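Local atomic coordinates of putative amidohydrolase (Unidentified, PDB entry 3MKV), a protein that probably hydrolyses dipeptides ending in proline as a zinc-dependent prolidase of the amidohydrolase superfamily. Residues M94-M97 and L98-F102; G109-G112 and Y113-Q117; R182-L185 and Q186-A189; S359-L363 and G364-K368. All blocks are in the same frame, centred on the assembly; numbering follows the deposited sequence. Where two conformers were deposited one is given.

Contact 1 (M94-M97 and L98-F102); sequences MRAM and LRRGF
Met97 O is the acceptor on which the end of helix 83-99 turns: Phe102 N bonds to it at 3.1 Å, and Arg100 N adds a weak bond. With Gly101 N bonded to Leu98 O at 2.9 Å, this is a Schellman motif, and Gly101 is its C-prime residue; its positive phi, 96°, jams a beta carbon against the preceding carbonyl and so calls for glycine. Ordinary helical bonds lead into it, Arg99 N to Arg95 O and Arg100 N to Ala96 O.

Among the side chains, Arg100 does most of the touching. CG sits beside the backbone N (chi1 -62°) and the chain bends at chi3, which folds the guanidinium back along the last turn. One face then lies on Ala96 O, 3.5 Å above the plane and over its centre, while NH1 comes within 3.6 Å of Ala96 CB. NE and NH1 are held by Gln335 and Gln397. Met97 O lies at the edge of the Phe102 ring, in its plane, 3.5 Å from CD2.

The Ala96 carbonyl thus takes an N-H and lies under a guanidinium face, an arrangement that probably stabilises the partial negative charge at this buried helix end.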
loop_
_atom_site.group_PDB
_atom_site.type_symbol
_atom_site.label_atom_id
_atom_site.label_comp_id
_atom_site.label_asym_id
_atom_site.label_seq_id
_atom_site.Cartn_x
_atom_site.Cartn_y
_atom_site.Cartn_z
ATOM N N MET A 94 -1.727 -12.547 38.273
ATOM C CA MET A 94 -0.949 -11.557 39.010
ATOM C C MET A 94 -1.224 -11.620 40.515
ATOM O O MET A 94 -0.321 -11.413 41.339
ATOM C CB MET A 94 -1.222 -10.150 38.478
ATOM C CG MET A 94 -0.436 -9.776 37.222
ATOM S SD MET A 94 -0.747 -8.069 36.714
ATOM C CE MET A 94 -2.502 -8.140 36.348
ATOM N N ARG A 95 -2.478 -11.891 40.863
ATOM C CA ARG A 95 -2.920 -11.923 42.249
ATOM C C ARG A 95 -2.256 -13.078 43.008
ATOM O O ARG A 95 -1.889 -12.955 44.182
ATOM C CB ARG A 95 -4.435 -12.097 42.281
ATOM C CG ARG A 95 -5.133 -11.277 43.335
ATOM C CD ARG A 95 -6.545 -10.905 42.887
ATOM N NE ARG A 95 -7.160 -9.960 43.814
ATOM C CZ ARG A 95 -7.563 -10.286 45.037
ATOM N NH1 ARG A 95 -7.415 -11.534 45.469
ATOM N NH2 ARG A 95 -8.110 -9.370 45.824
ATOM N N ALA A 96 -2.094 -14.205 42.327
ATOM C CA ALA A 96 -1.526 -15.380 42.961
ATOM C C ALA A 96 -0.028 -15.231 43.200
ATOM O O ALA A 96 0.509 -15.842 44.132
ATOM C CB ALA A 96 -1.829 -16.618 42.149
ATOM N N MET A 97 0.642 -14.419 42.374
ATOM C CA MET A 97 2.089 -14.208 42.511
ATOM C C MET A 97 2.325 -13.486 43.813
ATOM O O MET A 97 3.194 -13.867 44.601
ATOM C CB MET A 97 2.680 -13.386 41.349
ATOM C CG MET A 97 2.641 -14.064 39.969
ATOM S SD MET A 97 3.353 -13.042 38.649
ATOM C CE MET A 97 3.514 -14.222 37.347
ATOM N N LEU A 98 1.526 -12.442 44.034
ATOM C CA LEU A 98 1.603 -11.632 45.237
ATOM C C LEU A 98 1.331 -12.467 46.492
ATOM O O LEU A 98 2.013 -12.315 47.507
ATOM C CB LEU A 98 0.617 -10.471 45.136
ATOM C CG LEU A 98 0.760 -9.362 46.176
ATOM C CD1 LEU A 98 2.207 -8.854 46.285
ATOM C CD2 LEU A 98 -0.204 -8.212 45.835
ATOM N N ARG A 99 0.344 -13.358 46.405
ATOM C CA ARG A 99 -0.013 -14.249 47.511
ATOM C C ARG A 99 1.133 -15.176 47.892
ATOM O O ARG A 99 1.269 -15.536 49.052
ATOM C CB ARG A 99 -1.261 -15.073 47.167
ATOM C CG ARG A 99 -1.841 -15.845 48.359
ATOM C CD ARG A 99 -2.120 -14.902 49.526
ATOM N NE ARG A 99 -2.305 -15.593 50.801
ATOM C CZ ARG A 99 -1.341 -15.774 51.707
ATOM N NH1 ARG A 99 -0.114 -15.314 51.475
ATOM N NH2 ARG A 99 -1.602 -16.412 52.842
ATOM N N ARG A 100 1.939 -15.570 46.905
ATOM C CA ARG A 100 3.134 -16.394 47.131
ATOM C C ARG A 100 4.315 -15.562 47.654
ATOM O O ARG A 100 5.436 -16.063 47.789
ATOM C CB ARG A 100 3.540 -17.115 45.837
ATOM C CG ARG A 100 2.492 -18.090 45.302
ATOM C CD ARG A 100 3.040 -19.002 44.189
ATOM N NE ARG A 100 3.019 -18.375 42.869
ATOM C CZ ARG A 100 1.982 -18.411 42.034
ATOM N NH1 ARG A 100 0.870 -19.043 42.378
ATOM N NH2 ARG A 100 2.055 -17.812 40.852
ATOM N N GLY A 101 4.078 -14.287 47.934
ATOM C CA GLY A 101 5.125 -13.441 48.507
ATOM C C GLY A 101 5.907 -12.593 47.517
ATOM O O GLY A 101 6.770 -11.814 47.906
ATOM N N PHE A 102 5.613 -12.731 46.230
ATOM C CA PHE A 102 6.359 -11.985 45.230
ATOM C C PHE A 102 5.838 -10.557 45.099
ATOM O O PHE A 102 4.778 -10.314 44.524
ATOM C CB PHE A 102 6.370 -12.730 43.896
ATOM C CG PHE A 102 7.109 -14.034 43.954
ATOM C CD1 PHE A 102 8.479 -14.078 43.755
ATOM C CD2 PHE A 102 6.439 -15.218 44.244
ATOM C CE1 PHE A 102 9.171 -15.279 43.819
ATOM C CE2 PHE A 102 7.127 -16.425 44.312
ATOM C CZ PHE A 102 8.500 -16.452 44.099
#

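Contact 2 (G109-G112 and Y113-Q117); sequences GGAG and YPFKQ
Gly112 O accepts the first helical bond of 113-120, from Lys116 N at 3.3 Å, in the carbonyl plane and fairly straight (158°), and Phe115 N adds a weak bond at 3.0 Å with a poorer angle of 122°. Gly112 occupies the N-cap position and has no side chain to cap with; its carbonyl opens the helical bonding. Pro114 also suits a first turn, since its nitrogen has no hydrogen to offer. The next bond in the series joins Gln117 N to Tyr113 O at 2.7 Å.

Gly109 N is bonded to Asp107 OD1, and Gly109 O accepts from ND1 of His67, a zinc ligand, so this loop probably helps to orient a first-shell histidine. Gly110 makes a backbone hydrogen bond with Gly133. In the conformer given, Lys116 NZ forms a salt bridge with Asp190 and a hydrogen bond with Leu129 O.

The apolar part is small. Phe115 points its beta carbon back at the loop, and with CG beside the backbone N (chi1 -80°) the ring is brought to Ala111, CD2 lying 3.8 Å from Ala111 CB. Gly112 N stands at the ring edge, in plane, 3.8 Å from CD2.

The loop leaves strand 102-107 and enters helix 113-120; Phe115 packs on Ala90 of helix 83-99 and on Val84 of a second subunit, while Tyr113 makes a cation-pi contact with Arg148 of a third.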
loop_
_atom_site.group_PDB
_atom_site.type_symbol
_atom_site.label_atom_id
_atom_site.label_comp_id
_atom_site.label_asym_id
_atom_site.label_seq_id
_atom_site.Cartn_x
_atom_site.Cartn_y
_atom_site.Cartn_z
ATOM N N GLY A 109 8.394 -10.670 28.802
ATOM C CA GLY A 109 7.790 -10.529 27.495
ATOM C C GLY A 109 6.285 -10.675 27.535
ATOM O O GLY A 109 5.754 -11.678 28.039
ATOM N N GLY A 110 5.598 -9.669 26.997
ATOM C CA GLY A 110 4.148 -9.651 26.980
ATOM C C GLY A 110 3.639 -8.408 27.658
ATOM O O GLY A 110 3.534 -7.358 27.030
ATOM N N ALA A 111 3.351 -8.529 28.953
ATOM C CA ALA A 111 2.848 -7.421 29.754
ATOM C C ALA A 111 3.552 -6.125 29.425
ATOM O O ALA A 111 4.783 -6.052 29.434
ATOM C CB ALA A 111 2.998 -7.721 31.222
ATOM N N GLY A 112 2.761 -5.096 29.146
ATOM C CA GLY A 112 3.307 -3.784 28.878
ATOM C C GLY A 112 2.967 -2.794 29.970
ATOM O O GLY A 112 2.398 -3.139 31.014
ATOM N N TYR A 113 3.315 -1.546 29.712
ATOM C CA TYR A 113 3.120 -0.469 30.669
ATOM C C TYR A 113 1.679 -0.325 31.197
ATOM O O TYR A 113 1.485 0.051 32.344
ATOM C CB TYR A 113 3.603 0.823 30.033
ATOM C CG TYR A 113 3.591 2.028 30.921
ATOM C CD1 TYR A 113 4.586 2.223 31.862
ATOM C CD2 TYR A 113 2.609 2.995 30.786
ATOM C CE1 TYR A 113 4.591 3.352 32.667
ATOM C CE2 TYR A 113 2.595 4.115 31.586
ATOM C CZ TYR A 113 3.591 4.296 32.525
ATOM O OH TYR A 113 3.588 5.421 33.332
ATOM N N PRO A 114 0.667 -0.593 30.351
ATOM C CA PRO A 114 -0.726 -0.557 30.809
ATOM C C PRO A 114 -0.983 -1.471 32.008
ATOM O O PRO A 114 -1.696 -1.078 32.937
ATOM C CB PRO A 114 -1.509 -1.028 29.582
ATOM C CG PRO A 114 -0.637 -0.636 28.422
ATOM C CD PRO A 114 0.762 -0.906 28.914
ATOM N N PHE A 115 -0.396 -2.667 31.998
ATOM C CA PHE A 115 -0.410 -3.541 33.175
ATOM C C PHE A 115 0.343 -2.916 34.349
ATOM O O PHE A 115 -0.070 -3.003 35.509
ATOM C CB PHE A 115 0.222 -4.895 32.844
ATOM C CG PHE A 115 -0.699 -5.833 32.123
ATOM C CD1 PHE A 115 -1.792 -6.380 32.772
ATOM C CD2 PHE A 115 -0.471 -6.170 30.802
ATOM C CE1 PHE A 115 -2.643 -7.249 32.115
ATOM C CE2 PHE A 115 -1.308 -7.035 30.144
ATOM C CZ PHE A 115 -2.400 -7.579 30.803
ATOM N N LYS A 116 1.473 -2.301 34.049
ATOM C CA LYS A 116 2.253 -1.637 35.078
ATOM C C LYS A 116 1.440 -0.536 35.748
ATOM O O LYS A 116 1.476 -0.395 36.970
ATOM C CB LYS A 116 3.543 -1.055 34.498
ATOM C CG LYS A 116 4.329 -0.226 35.500
ATOM C CD LYS A 116 5.271 0.746 34.811
ATOM C CE LYS A 116 6.562 0.072 34.383
ATOM N NZ LYS A 116 7.385 -0.317 35.561
ATOM N N GLN A 117 0.709 0.246 34.949
ATOM C CA GLN A 117 -0.058 1.354 35.508
ATOM C C GLN A 117 -1.275 0.823 36.265
ATOM O O GLN A 117 -1.564 1.280 37.363
ATOM C CB GLN A 117 -0.448 2.368 34.427
ATOM C CG GLN A 117 -1.916 2.366 34.040
ATOM C CD GLN A 117 -2.727 3.389 34.821
ATOM O OE1 GLN A 117 -2.253 4.493 35.102
ATOM N NE2 GLN A 117 -3.960 3.027 35.169
#

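Contact 3 (R182-L185 and Q186-A189); sequences REEL and QMGA
Glu184 O holds the end of helix 174-187, taking Ala189 N at 3.1 Å in a nearly straight bond (165°) and Gly188 N in a weak one. Gly188 N also reaches Leu185 O at 3.0 Å, coming from above the carbonyl plane and not along a lone pair. This is a Schellman motif, made possible by the positive phi of Gly188 (115°). Earlier in the turn, Gln186 N and Met187 N keep regular helical bonds to Arg182 O and Glu183 O.

A water bridges the turn, donating to Leu185 O at 2.7 Å and to Ala189 O at 2.6 Å, so it ties the departing chain to the helix it has just left. Ala189 turns its methyl back onto Glu184 O, with CB 3.4 Å away.

Met187 lies alongside the same turn. Its chain bends at chi3 (-50°), which carries the terminal methyl back to Glu183 O at 3.5 Å and to Glu184 OE2 at 3.6 Å, crossing the Glu184 side chain at a slant.

In the next shell Arg169 forms salt bridges with both Glu183 and Glu184, and the backbone N of Arg134 bonds to Glu184 OE1, so each oxygen of the Glu184 carboxylate has its own partner. Arg182 pairs with Glu223 of helix 214-225, and with Asp172 and Glu216 of a third subunit.

Helix 174-187 ends near strand 168-170, which supplies Arg169, and also meets that neighbouring subunit, whose Arg148 bonds to Gln186 O.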
loop_
_atom_site.group_PDB
_atom_site.type_symbol
_atom_site.label_atom_id
_atom_site.label_comp_id
_atom_site.label_asym_id
_atom_site.label_seq_id
_atom_site.Cartn_x
_atom_site.Cartn_y
_atom_site.Cartn_z
ATOM N N ARG A 182 12.906 1.478 20.147
ATOM C CA ARG A 182 12.486 2.844 20.417
ATOM C C ARG A 182 10.979 2.894 20.661
ATOM O O ARG A 182 10.508 3.619 21.542
ATOM C CB ARG A 182 12.911 3.776 19.278
ATOM C CG ARG A 182 14.419 4.039 19.237
ATOM C CD ARG A 182 14.816 4.798 17.973
ATOM N NE ARG A 182 16.244 5.077 17.949
ATOM C CZ ARG A 182 16.906 5.565 16.907
ATOM N NH1 ARG A 182 16.273 5.863 15.782
ATOM N NH2 ARG A 182 18.206 5.783 17.006
ATOM N N GLU A 183 10.234 2.095 19.906
ATOM C CA GLU A 183 8.789 1.950 20.103
ATOM C C GLU A 183 8.415 1.370 21.469
ATOM O O GLU A 183 7.525 1.889 22.148
ATOM C CB GLU A 183 8.179 1.097 18.979
ATOM C CG GLU A 183 8.336 1.759 17.607
ATOM C CD GLU A 183 7.758 0.940 16.477
ATOM O OE1 GLU A 183 7.090 -0.070 16.762
ATOM O OE2 GLU A 183 7.976 1.305 15.298
ATOM N N GLU A 184 9.088 0.296 21.871
ATOM C CA GLU A 184 8.791 -0.336 23.139
ATOM C C GLU A 184 9.108 0.620 24.282
ATOM O O GLU A 184 8.348 0.738 25.247
ATOM C CB GLU A 184 9.570 -1.654 23.306
ATOM C CG GLU A 184 9.173 -2.769 22.339
ATOM C CD GLU A 184 7.675 -3.049 22.315
ATOM O OE1 GLU A 184 7.073 -3.204 23.402
ATOM O OE2 GLU A 184 7.101 -3.119 21.204
ATOM N N LEU A 185 10.239 1.305 24.171
ATOM C CA LEU A 185 10.623 2.273 25.175
ATOM C C LEU A 185 9.623 3.443 25.261
ATOM O O LEU A 185 9.246 3.858 26.357
ATOM C CB LEU A 185 12.042 2.778 24.903
ATOM C CG LEU A 185 13.190 1.783 25.131
ATOM C CD1 LEU A 185 14.514 2.358 24.678
ATOM C CD2 LEU A 185 13.268 1.411 26.595
ATOM N N GLN A 186 9.187 3.970 24.119
ATOM C CA GLN A 186 8.236 5.083 24.149
ATOM C C GLN A 186 6.911 4.619 24.739
ATOM O O GLN A 186 6.201 5.404 25.376
ATOM C CB GLN A 186 8.022 5.718 22.760
ATOM C CG GLN A 186 6.805 5.207 22.003
ATOM C CD GLN A 186 5.471 5.865 22.415
ATOM O OE1 GLN A 186 5.329 7.093 22.422
ATOM N NE2 GLN A 186 4.476 5.031 22.722
ATOM N N MET A 187 6.588 3.344 24.540
ATOM C CA MET A 187 5.345 2.795 25.059
ATOM C C MET A 187 5.425 2.513 26.573
ATOM O O MET A 187 4.402 2.251 27.217
ATOM C CB MET A 187 4.886 1.571 24.248
ATOM C CG MET A 187 4.004 1.941 23.037
ATOM S SD MET A 187 3.376 0.607 21.970
ATOM C CE MET A 187 4.858 -0.319 21.640
ATOM N N GLY A 188 6.638 2.585 27.131
ATOM C CA GLY A 188 6.839 2.514 28.586
ATOM C C GLY A 188 7.595 1.319 29.153
ATOM O O GLY A 188 7.609 1.122 30.367
ATOM N N ALA A 189 8.212 0.507 28.293
ATOM C CA ALA A 189 9.048 -0.620 28.755
ATOM C C ALA A 189 10.114 -0.192 29.766
ATOM O O ALA A 189 10.779 0.828 29.579
ATOM C CB ALA A 189 9.715 -1.305 27.575
HETATM O O HOH W 1 10.484 3.200 28.660
#

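Contact 4 (S359-L363 and G364-K368); sequences SAEVL and GMQDK
Met365 N and Ala360 O form a short bond of 2.8 Å, and Gly364 N joins Glu361 O at 2.9 Å; together they make the Schellman motif that ends helix 348-362. The two bonds differ in approach. Met365 N comes only 21° out of the Ala360 carbonyl plane, whereas Gly364 N sits well above that of Glu361, off its lone pairs. Gly364 supplies the positive phi on which the reversal depends. Farther along, Lys368 N bonds to Met365 O at 2.8 Å and turns the chain again.

Arg250 takes up the last carbonyls, donating to Val362 O and weakly to Glu361 O, so a positive charge lies near the C-terminal end of the helix, where it probably offsets the helix dipole.

The packing is lighter. Leu363 and Met365 meet across the glycine, CB of the leucine 4.0 Å from CG of the methionine, and both rest on Phe130 of strand 128-131. Leu363 and Ala360 also touch Ile62 of strand 56-63, which sets the helix end against the barrel strands of the amidohydrolase fold.

On the outer side Gln366 crosses Glu361 with carboxylate and amide planes 81° apart. The chi1 of Gln366, 37°, places CG between backbone N and carbonyl carbon, and a bend at chi2 swings the amide back over the helix, where NE2 lies 3.7 Å from Glu361 CA.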
loop_
_atom_site.group_PDB
_atom_site.type_symbol
_atom_site.label_atom_id
_atom_site.label_comp_id
_atom_site.label_asym_id
_atom_site.label_seq_id
_atom_site.Cartn_x
_atom_site.Cartn_y
_atom_site.Cartn_z
ATOM N N SER A 359 18.505 -10.128 42.841
ATOM C CA SER A 359 17.467 -9.676 41.925
ATOM C C SER A 359 17.281 -8.160 41.969
ATOM O O SER A 359 17.111 -7.524 40.935
ATOM C CB SER A 359 16.151 -10.384 42.228
ATOM O OG SER A 359 16.210 -11.727 41.802
ATOM N N ALA A 360 17.321 -7.582 43.167
ATOM C CA ALA A 360 17.201 -6.136 43.319
ATOM C C ALA A 360 18.332 -5.427 42.577
ATOM O O ALA A 360 18.166 -4.332 42.033
ATOM C CB ALA A 360 17.216 -5.764 44.785
ATOM N N GLU A 361 19.491 -6.069 42.558
ATOM C CA GLU A 361 20.648 -5.516 41.892
ATOM C C GLU A 361 20.370 -5.487 40.391
ATOM O O GLU A 361 20.595 -4.477 39.719
ATOM C CB GLU A 361 21.873 -6.375 42.200
ATOM C CG GLU A 361 23.136 -5.580 42.493
ATOM C CD GLU A 361 24.373 -6.468 42.637
ATOM O OE1 GLU A 361 24.230 -7.632 43.091
ATOM O OE2 GLU A 361 25.486 -5.997 42.294
ATOM N N VAL A 362 19.871 -6.606 39.875
ATOM C CA VAL A 362 19.475 -6.701 38.477
ATOM C C VAL A 362 18.530 -5.576 38.041
ATOM O O VAL A 362 18.545 -5.162 36.880
ATOM C CB VAL A 362 18.801 -8.048 38.176
ATOM C CG1 VAL A 362 18.209 -8.041 36.768
ATOM C CG2 VAL A 362 19.794 -9.192 38.356
ATOM N N LEU A 363 17.716 -5.087 38.971
ATOM C CA LEU A 363 16.688 -4.100 38.659
ATOM C C LEU A 363 17.168 -2.681 38.886
ATOM O O LEU A 363 16.419 -1.727 38.661
ATOM C CB LEU A 363 15.441 -4.332 39.527
ATOM C CG LEU A 363 14.735 -5.687 39.453
ATOM C CD1 LEU A 363 13.685 -5.801 40.542
ATOM C CD2 LEU A 363 14.092 -5.887 38.098
ATOM N N GLY A 364 18.409 -2.540 39.342
ATOM C CA GLY A 364 18.968 -1.232 39.661
ATOM C C GLY A 364 18.300 -0.658 40.896
ATOM O O GLY A 364 18.130 0.559 41.020
ATOM N N MET A 365 17.911 -1.549 41.806
ATOM C CA MET A 365 17.171 -1.165 43.000
ATOM C C MET A 365 17.884 -1.571 44.292
ATOM O O MET A 365 17.233 -1.834 45.306
ATOM C CB MET A 365 15.737 -1.726 42.966
ATOM C CG MET A 365 14.845 -1.152 41.857
ATOM S SD MET A 365 14.296 0.557 42.155
ATOM C CE MET A 365 14.197 1.175 40.491
ATOM N N GLN A 366 19.217 -1.610 44.268
ATOM C CA GLN A 366 19.961 -1.925 45.482
ATOM C C GLN A 366 19.600 -0.924 46.575
ATOM O O GLN A 366 19.680 0.292 46.365
ATOM C CB GLN A 366 21.475 -1.950 45.249
ATOM C CG GLN A 366 21.992 -0.903 44.263
ATOM C CD GLN A 366 22.063 -1.423 42.829
ATOM O OE1 GLN A 366 21.478 -0.840 41.909
ATOM N NE2 GLN A 366 22.782 -2.526 42.636
ATOM N N ASP A 367 19.180 -1.449 47.728
ATOM C CA ASP A 367 18.822 -0.630 48.887
ATOM C C ASP A 367 17.415 -0.069 48.789
ATOM O O ASP A 367 16.909 0.521 49.746
ATOM C CB ASP A 367 19.821 0.513 49.079
ATOM C CG ASP A 367 21.138 0.034 49.623
ATOM O OD1 ASP A 367 22.099 -0.082 48.834
ATOM O OD2 ASP A 367 21.202 -0.245 50.838
ATOM N N LYS A 368 16.806 -0.241 47.618
ATOM C CA LYS A 368 15.427 0.171 47.394
ATOM C C LYS A 368 14.455 -1.013 47.473
ATOM O O LYS A 368 13.285 -0.836 47.801
ATOM C CB LYS A 368 15.299 0.876 46.048
ATOM C CG LYS A 368 15.458 2.385 46.107
ATOM C CD LYS A 368 15.645 2.954 44.697
ATOM C CE LYS A 368 14.797 4.209 44.462
ATOM N NZ LYS A 368 13.368 3.889 44.127
#

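Contacts 1, 3 and 4 each end a helix with a Schellman glycine, while contact 2 starts one, at 113-120. Contacts 1 and 3 are buried, but differently: contact 1 lies wholly within its own subunit, Arg100 held by glutamine side chains, whereas contact 3 also meets a third subunit and is rich in salt bridges. Contact 4 is the more open, with Gly364 and Gln366 exposed, two short backbone bonds and a little apolar packing. Contact 2 joins two of the others: Met94 CE of contact 1 packs on Phe115 CD1, and Tyr113 CB rests against Met187 O of contact 3. Contact 4 touches none of them, its nearest atoms about 8 Å from contact 1.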